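PDB 4W78: hydratase ChsH2 from Mycobacterium tuberculosis SUMu008, which probably hydrates enoyl-CoA thioesters in cholesterol breakdown, working as a MaoC-like hydratase in complex with its partner ChsH1. Local coordinates for residues 46-60 / 73-87. Residues are numbered along the deposited sequence; the frame is centred on the assembly and turned at random.
Sequences KDIFVNILTDTGLVQ and IKSIGLRLGVPWYAY
Backbone hydrogen bonds join the two loops: A86 N donates to I48 O, and V50 N to W84 O (3.0 Å). They flank F49 and Y85, whose backbones form a single beta bridge. K46 N adds a nearly straight bond to Y85 OH (3.1 Å, 169°), the hydroxyl serving as acceptor and tying the ring's far end to the loop. Waters link A86 O to K46 NZ and to D47 OD2.

Flat rings suit this loop pairing because both faces can take aliphatic carbons. K46 CB lies over one face of Y85, 3.7 Å from the ring centroid, while P83 CB covers the opposite face. V50 CG2 lies over one face of the W84 indole, 3.6 Å from W84 CD2; L58 CD1 comes within 3.5 Å of W84 CZ3.

Branched apolar side chains fill in between helix and strand: I52 meets L78 and L80 through its CD1, and I76 CD1 rests 3.8 Å from Q60 CB. D55 is the polar exception, its OD2 against L80 CD2 while OD1 is hydrogen-bonded to H117 NE2.

Helix 52-60 and strand 73-80 run at 127°, a long helix packed on an antiparallel sheet as in the hot-dog fold of MaoC-like hydratases; ChsH1 extends the sheet beyond strand 72-80, and helix 17-26 packs against V50 and L58.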
loop_
_atom_site.group_PDB
_atom_site.type_symbol
_atom_site.label_atom_id
_atom_site.label_comp_id
_atom_site.label_asym_id
_atom_site.label_seq_id
_atom_site.Cartn_x
_atom_site.Cartn_y
_atom_site.Cartn_z
ATOM N N LYS F 46 -16.437 -15.832 4.494
ATOM C CA LYS F 46 -16.000 -16.853 3.542
ATOM C C LYS F 46 -14.544 -16.670 3.102
ATOM O O LYS F 46 -13.805 -17.649 2.934
ATOM C CB LYS F 46 -16.902 -16.870 2.308
ATOM C CG LYS F 46 -16.622 -18.048 1.391
ATOM C CD LYS F 46 -17.360 -17.939 0.068
ATOM C CE LYS F 46 -16.603 -17.062 -0.915
ATOM N NZ LYS F 46 -17.184 -17.227 -2.284
ATOM N N ASP F 47 -14.157 -15.417 2.907
ATOM C CA ASP F 47 -12.845 -15.060 2.380
ATOM C C ASP F 47 -12.644 -13.589 2.700
ATOM O O ASP F 47 -13.500 -12.968 3.333
ATOM C CB ASP F 47 -12.830 -15.268 0.860
ATOM C CG ASP F 47 -11.434 -15.562 0.307
ATOM O OD1 ASP F 47 -10.427 -15.221 0.971
ATOM O OD2 ASP F 47 -11.356 -16.133 -0.807
ATOM N N ILE F 48 -11.517 -13.029 2.269
ATOM C CA ILE F 48 -11.334 -11.592 2.362
ATOM C C ILE F 48 -12.451 -10.887 1.589
ATOM O O ILE F 48 -13.023 -11.439 0.649
ATOM C CB ILE F 48 -9.967 -11.148 1.826
ATOM C CG1 ILE F 48 -9.809 -11.493 0.347
ATOM C CG2 ILE F 48 -8.848 -11.795 2.669
ATOM C CD1 ILE F 48 -8.564 -10.864 -0.280
ATOM N N PHE F 49 -12.768 -9.672 2.023
ATOM C CA PHE F 49 -13.871 -8.933 1.423
ATOM C C PHE F 49 -13.546 -7.452 1.371
ATOM O O PHE F 49 -12.737 -6.939 2.153
ATOM C CB PHE F 49 -15.200 -9.180 2.157
ATOM C CG PHE F 49 -15.157 -8.898 3.634
ATOM C CD1 PHE F 49 -15.416 -7.619 4.126
ATOM C CD2 PHE F 49 -14.896 -9.919 4.535
ATOM C CE1 PHE F 49 -15.397 -7.365 5.492
ATOM C CE2 PHE F 49 -14.869 -9.669 5.902
ATOM C CZ PHE F 49 -15.125 -8.395 6.379
ATOM N N VAL F 50 -14.203 -6.790 0.426
ATOM C CA VAL F 50 -13.986 -5.364 0.164
ATOM C C VAL F 50 -14.442 -4.514 1.346
ATOM O O VAL F 50 -15.488 -4.785 1.952
ATOM C CB VAL F 50 -14.764 -4.971 -1.112
ATOM C CG1 VAL F 50 -14.721 -3.451 -1.365
ATOM C CG2 VAL F 50 -14.224 -5.708 -2.324
ATOM N N ASN F 51 -13.672 -3.468 1.668
ATOM C CA ASN F 51 -13.999 -2.613 2.821
ATOM C C ASN F 51 -14.954 -1.476 2.453
ATOM O O ASN F 51 -15.208 -1.218 1.269
ATOM C CB ASN F 51 -12.728 -2.071 3.508
ATOM C CG ASN F 51 -12.055 -0.935 2.728
ATOM O OD1 ASN F 51 -12.231 -0.809 1.527
ATOM N ND2 ASN F 51 -11.304 -0.096 3.430
ATOM N N ILE F 52 -15.494 -0.794 3.450
ATOM C CA ILE F 52 -16.552 0.172 3.171
ATOM C C ILE F 52 -15.994 1.465 2.562
ATOM O O ILE F 52 -16.701 2.152 1.825
ATOM C CB ILE F 52 -17.444 0.417 4.417
ATOM C CG1 ILE F 52 -18.775 1.082 4.007
ATOM C CG2 ILE F 52 -16.690 1.200 5.484
ATOM C CD1 ILE F 52 -19.801 1.020 5.123
ATOM N N LEU F 53 -14.741 1.795 2.848
ATOM C CA LEU F 53 -14.132 2.998 2.250
ATOM C C LEU F 53 -13.971 2.783 0.750
ATOM O O LEU F 53 -14.056 3.728 -0.030
ATOM C CB LEU F 53 -12.778 3.360 2.886
ATOM C CG LEU F 53 -12.795 3.901 4.333
ATOM C CD1 LEU F 53 -13.061 2.791 5.342
ATOM C CD2 LEU F 53 -11.495 4.603 4.705
ATOM N N THR F 54 -13.715 1.548 0.340
ATOM C CA THR F 54 -13.634 1.233 -1.082
ATOM C C THR F 54 -15.027 1.252 -1.718
ATOM O O THR F 54 -15.185 1.759 -2.828
ATOM C CB THR F 54 -12.947 -0.128 -1.301
ATOM O OG1 THR F 54 -11.581 -0.023 -0.876
ATOM C CG2 THR F 54 -13.013 -0.552 -2.759
ATOM N N ASP F 55 -16.039 0.715 -1.039
ATOM C CA ASP F 55 -17.415 0.854 -1.542
ATOM C C ASP F 55 -17.791 2.320 -1.801
ATOM O O ASP F 55 -18.374 2.651 -2.844
ATOM C CB ASP F 55 -18.429 0.233 -0.578
ATOM C CG ASP F 55 -18.408 -1.279 -0.599
ATOM O OD1 ASP F 55 -18.280 -1.860 -1.704
ATOM O OD2 ASP F 55 -18.536 -1.890 0.485
ATOM N N THR F 56 -17.471 3.196 -0.849
ATOM C CA THR F 56 -17.757 4.621 -1.020
ATOM C C THR F 56 -17.004 5.187 -2.243
ATOM O O THR F 56 -17.575 5.936 -3.064
ATOM C CB THR F 56 -17.363 5.408 0.236
ATOM O OG1 THR F 56 -18.034 4.849 1.377
ATOM C CG2 THR F 56 -17.754 6.875 0.092
ATOM N N GLY F 57 -15.729 4.830 -2.383
ATOM C CA GLY F 57 -14.915 5.313 -3.485
ATOM C C GLY F 57 -15.423 4.807 -4.818
ATOM O O GLY F 57 -15.411 5.545 -5.806
ATOM N N LEU F 58 -15.848 3.544 -4.857
ATOM C CA LEU F 58 -16.364 2.953 -6.097
ATOM C C LEU F 58 -17.702 3.574 -6.502
ATOM O O LEU F 58 -17.943 3.817 -7.697
ATOM C CB LEU F 58 -16.503 1.438 -5.958
ATOM C CG LEU F 58 -15.168 0.704 -5.880
ATOM C CD1 LEU F 58 -15.418 -0.769 -5.577
ATOM C CD2 LEU F 58 -14.390 0.870 -7.176
ATOM N N VAL F 59 -18.583 3.825 -5.535
ATOM C CA VAL F 59 -19.848 4.508 -5.840
ATOM C C VAL F 59 -19.574 5.899 -6.422
ATOM O O VAL F 59 -20.212 6.316 -7.414
ATOM C CB VAL F 59 -20.744 4.599 -4.587
ATOM C CG1 VAL F 59 -21.873 5.595 -4.790
ATOM C CG2 VAL F 59 -21.290 3.215 -4.219
ATOM N N GLN F 60 -18.631 6.619 -5.822
ATOM C CA GLN F 60 -18.195 7.912 -6.353
ATOM C C GLN F 60 -17.705 7.790 -7.782
ATOM O O GLN F 60 -18.147 8.553 -8.661
ATOM C CB GLN F 60 -17.086 8.485 -5.471
ATOM C CG GLN F 60 -16.658 9.889 -5.851
ATOM C CD GLN F 60 -15.594 10.393 -4.923
ATOM O OE1 GLN F 60 -15.876 11.115 -3.973
ATOM N NE2 GLN F 60 -14.365 10.001 -5.182
ATOM N N ILE F 73 -19.604 16.142 -6.262
ATOM C CA ILE F 73 -20.277 15.240 -5.325
ATOM C C ILE F 73 -20.551 15.933 -3.989
ATOM O O ILE F 73 -19.633 16.499 -3.383
ATOM C CB ILE F 73 -19.454 13.944 -5.093
ATOM C CG1 ILE F 73 -19.160 13.232 -6.423
ATOM C CG2 ILE F 73 -20.165 13.025 -4.106
ATOM C CD1 ILE F 73 -20.393 12.774 -7.184
ATOM N N LYS F 74 -21.808 15.892 -3.544
ATOM C CA LYS F 74 -22.247 16.579 -2.327
ATOM C C LYS F 74 -22.433 15.613 -1.165
ATOM O O LYS F 74 -22.225 15.967 -0.000
ATOM C CB LYS F 74 -23.567 17.337 -2.587
ATOM C CG LYS F 74 -23.491 18.342 -3.735
ATOM C CD LYS F 74 -22.513 19.451 -3.409
ATOM C CE LYS F 74 -22.510 20.522 -4.491
ATOM N NZ LYS F 74 -21.649 21.675 -4.109
ATOM N N SER F 75 -22.862 14.395 -1.472
ATOM C CA SER F 75 -23.029 13.383 -0.426
ATOM C C SER F 75 -23.135 11.993 -1.015
ATOM O O SER F 75 -23.588 11.817 -2.157
ATOM C CB SER F 75 -24.263 13.683 0.431
ATOM O OG SER F 75 -25.470 13.615 -0.320
ATOM N N ILE F 76 -22.711 11.001 -0.229
ATOM C CA ILE F 76 -22.861 9.602 -0.601
ATOM C C ILE F 76 -23.371 8.877 0.624
ATOM O O ILE F 76 -22.737 8.921 1.678
ATOM C CB ILE F 76 -21.528 8.975 -1.045
ATOM C CG1 ILE F 76 -21.024 9.624 -2.341
ATOM C CG2 ILE F 76 -21.675 7.453 -1.252
ATOM C CD1 ILE F 76 -19.595 9.212 -2.699
ATOM N N GLY F 77 -24.525 8.239 0.503
ATOM C CA GLY F 77 -25.026 7.427 1.599
ATOM C C GLY F 77 -25.187 6.005 1.116
ATOM O O GLY F 77 -25.805 5.767 0.084
ATOM N N LEU F 78 -24.652 5.041 1.852
ATOM C CA LEU F 78 -24.806 3.682 1.373
ATOM C C LEU F 78 -25.096 2.683 2.474
ATOM O O LEU F 78 -24.826 2.930 3.659
ATOM C CB LEU F 78 -23.597 3.250 0.536
ATOM C CG LEU F 78 -22.217 3.307 1.192
ATOM C CD1 LEU F 78 -21.960 2.056 2.016
ATOM C CD2 LEU F 78 -21.140 3.480 0.136
ATOM N N ARG F 79 -25.674 1.571 2.061
ATOM C CA ARG F 79 -25.917 0.480 2.974
ATOM C C ARG F 79 -25.442 -0.807 2.319
ATOM O O ARG F 79 -25.660 -1.042 1.125
ATOM C CB ARG F 79 -27.397 0.408 3.360
ATOM C CG ARG F 79 -28.356 0.225 2.213
ATOM C CD ARG F 79 -29.767 -0.089 2.732
ATOM N NE ARG F 79 -30.707 -0.239 1.630
ATOM C CZ ARG F 79 -32.007 -0.462 1.767
ATOM N NH1 ARG F 79 -32.547 -0.578 2.978
ATOM N NH2 ARG F 79 -32.769 -0.575 0.689
ATOM N N LEU F 80 -24.763 -1.635 3.103
ATOM C CA LEU F 80 -24.227 -2.870 2.580
ATOM C C LEU F 80 -25.223 -3.998 2.779
ATOM O O LEU F 80 -25.968 -4.021 3.758
ATOM C CB LEU F 80 -22.881 -3.184 3.236
ATOM C CG LEU F 80 -21.831 -2.094 2.978
ATOM C CD1 LEU F 80 -20.505 -2.460 3.596
ATOM C CD2 LEU F 80 -21.668 -1.834 1.465
ATOM N N GLY F 81 -25.242 -4.913 1.820
ATOM C CA GLY F 81 -26.049 -6.111 1.912
ATOM C C GLY F 81 -25.096 -7.279 2.050
ATOM O O GLY F 81 -24.469 -7.462 3.089
ATOM N N VAL F 82 -24.968 -8.067 0.992
ATOM C CA VAL F 82 -24.093 -9.228 1.039
ATOM C C VAL F 82 -22.648 -8.773 0.885
ATOM O O VAL F 82 -22.385 -7.708 0.328
ATOM C CB VAL F 82 -24.472 -10.259 -0.049
ATOM C CG1 VAL F 82 -25.914 -10.707 0.127
ATOM C CG2 VAL F 82 -24.254 -9.682 -1.439
ATOM N N PRO F 83 -21.699 -9.561 1.400
ATOM C CA PRO F 83 -20.286 -9.195 1.262
ATOM C C PRO F 83 -19.797 -9.299 -0.181
ATOM O O PRO F 83 -20.367 -10.043 -0.988
ATOM C CB PRO F 83 -19.555 -10.215 2.154
ATOM C CG PRO F 83 -20.617 -10.802 3.028
ATOM C CD PRO F 83 -21.882 -10.770 2.215
ATOM N N TRP F 84 -18.766 -8.526 -0.497
ATOM C CA TRP F 84 -18.070 -8.666 -1.764
ATOM C C TRP F 84 -16.781 -9.438 -1.484
ATOM O O TRP F 84 -15.768 -8.865 -1.056
ATOM C CB TRP F 84 -17.788 -7.295 -2.387
ATOM C CG TRP F 84 -17.173 -7.347 -3.750
ATOM C CD1 TRP F 84 -16.760 -8.462 -4.454
ATOM C CD2 TRP F 84 -16.916 -6.232 -4.588
ATOM N NE1 TRP F 84 -16.252 -8.086 -5.676
ATOM C CE2 TRP F 84 -16.339 -6.719 -5.781
ATOM C CE3 TRP F 84 -17.136 -4.861 -4.453
ATOM C CZ2 TRP F 84 -15.975 -5.875 -6.831
ATOM C CZ3 TRP F 84 -16.768 -4.027 -5.495
ATOM C CH2 TRP F 84 -16.192 -4.538 -6.665
ATOM N N TYR F 85 -16.861 -10.749 -1.689
ATOM C CA TYR F 85 -15.756 -11.652 -1.434
ATOM C C TYR F 85 -14.829 -11.762 -2.630
ATOM O O TYR F 85 -15.224 -11.493 -3.762
ATOM C CB TYR F 85 -16.300 -13.040 -1.119
ATOM C CG TYR F 85 -16.935 -13.194 0.238
ATOM C CD1 TYR F 85 -16.245 -12.836 1.397
ATOM C CD2 TYR F 85 -18.212 -13.714 0.368
ATOM C CE1 TYR F 85 -16.817 -12.998 2.646
ATOM C CE2 TYR F 85 -18.794 -13.871 1.607
ATOM C CZ TYR F 85 -18.093 -13.514 2.745
ATOM O OH TYR F 85 -18.679 -13.694 3.981
ATOM N N ALA F 86 -13.591 -12.177 -2.369
ATOM C CA ALA F 86 -12.655 -12.464 -3.451
ATOM C C ALA F 86 -13.315 -13.357 -4.497
ATOM O O ALA F 86 -14.020 -14.322 -4.160
ATOM C CB ALA F 86 -11.374 -13.118 -2.914
ATOM N N TYR F 87 -13.093 -12.981 -5.758
ATOM C CA TYR F 87 -13.570 -13.676 -6.961
ATOM C C TYR F 87 -15.015 -13.408 -7.345
ATOM O O TYR F 87 -15.472 -13.874 -8.394
ATOM C CB TYR F 87 -13.284 -15.182 -6.921
ATOM C CG TYR F 87 -11.847 -15.475 -6.590
ATOM C CD1 TYR F 87 -10.826 -15.069 -7.434
ATOM C CD2 TYR F 87 -11.515 -16.147 -5.422
ATOM C CE1 TYR F 87 -9.500 -15.338 -7.131
ATOM C CE2 TYR F 87 -10.196 -16.417 -5.101
ATOM C CZ TYR F 87 -9.194 -16.005 -5.956
ATOM O OH TYR F 87 -7.883 -16.278 -5.650
HETATM O O HOH W 1 -16.480 -15.546 -4.220
HETATM O O HOH W 2 -13.659 -16.320 -2.265
HETATM O O HOH W 3 -17.737 -6.612 1.438
HETATM O O HOH W 4 -20.451 6.706 2.288
#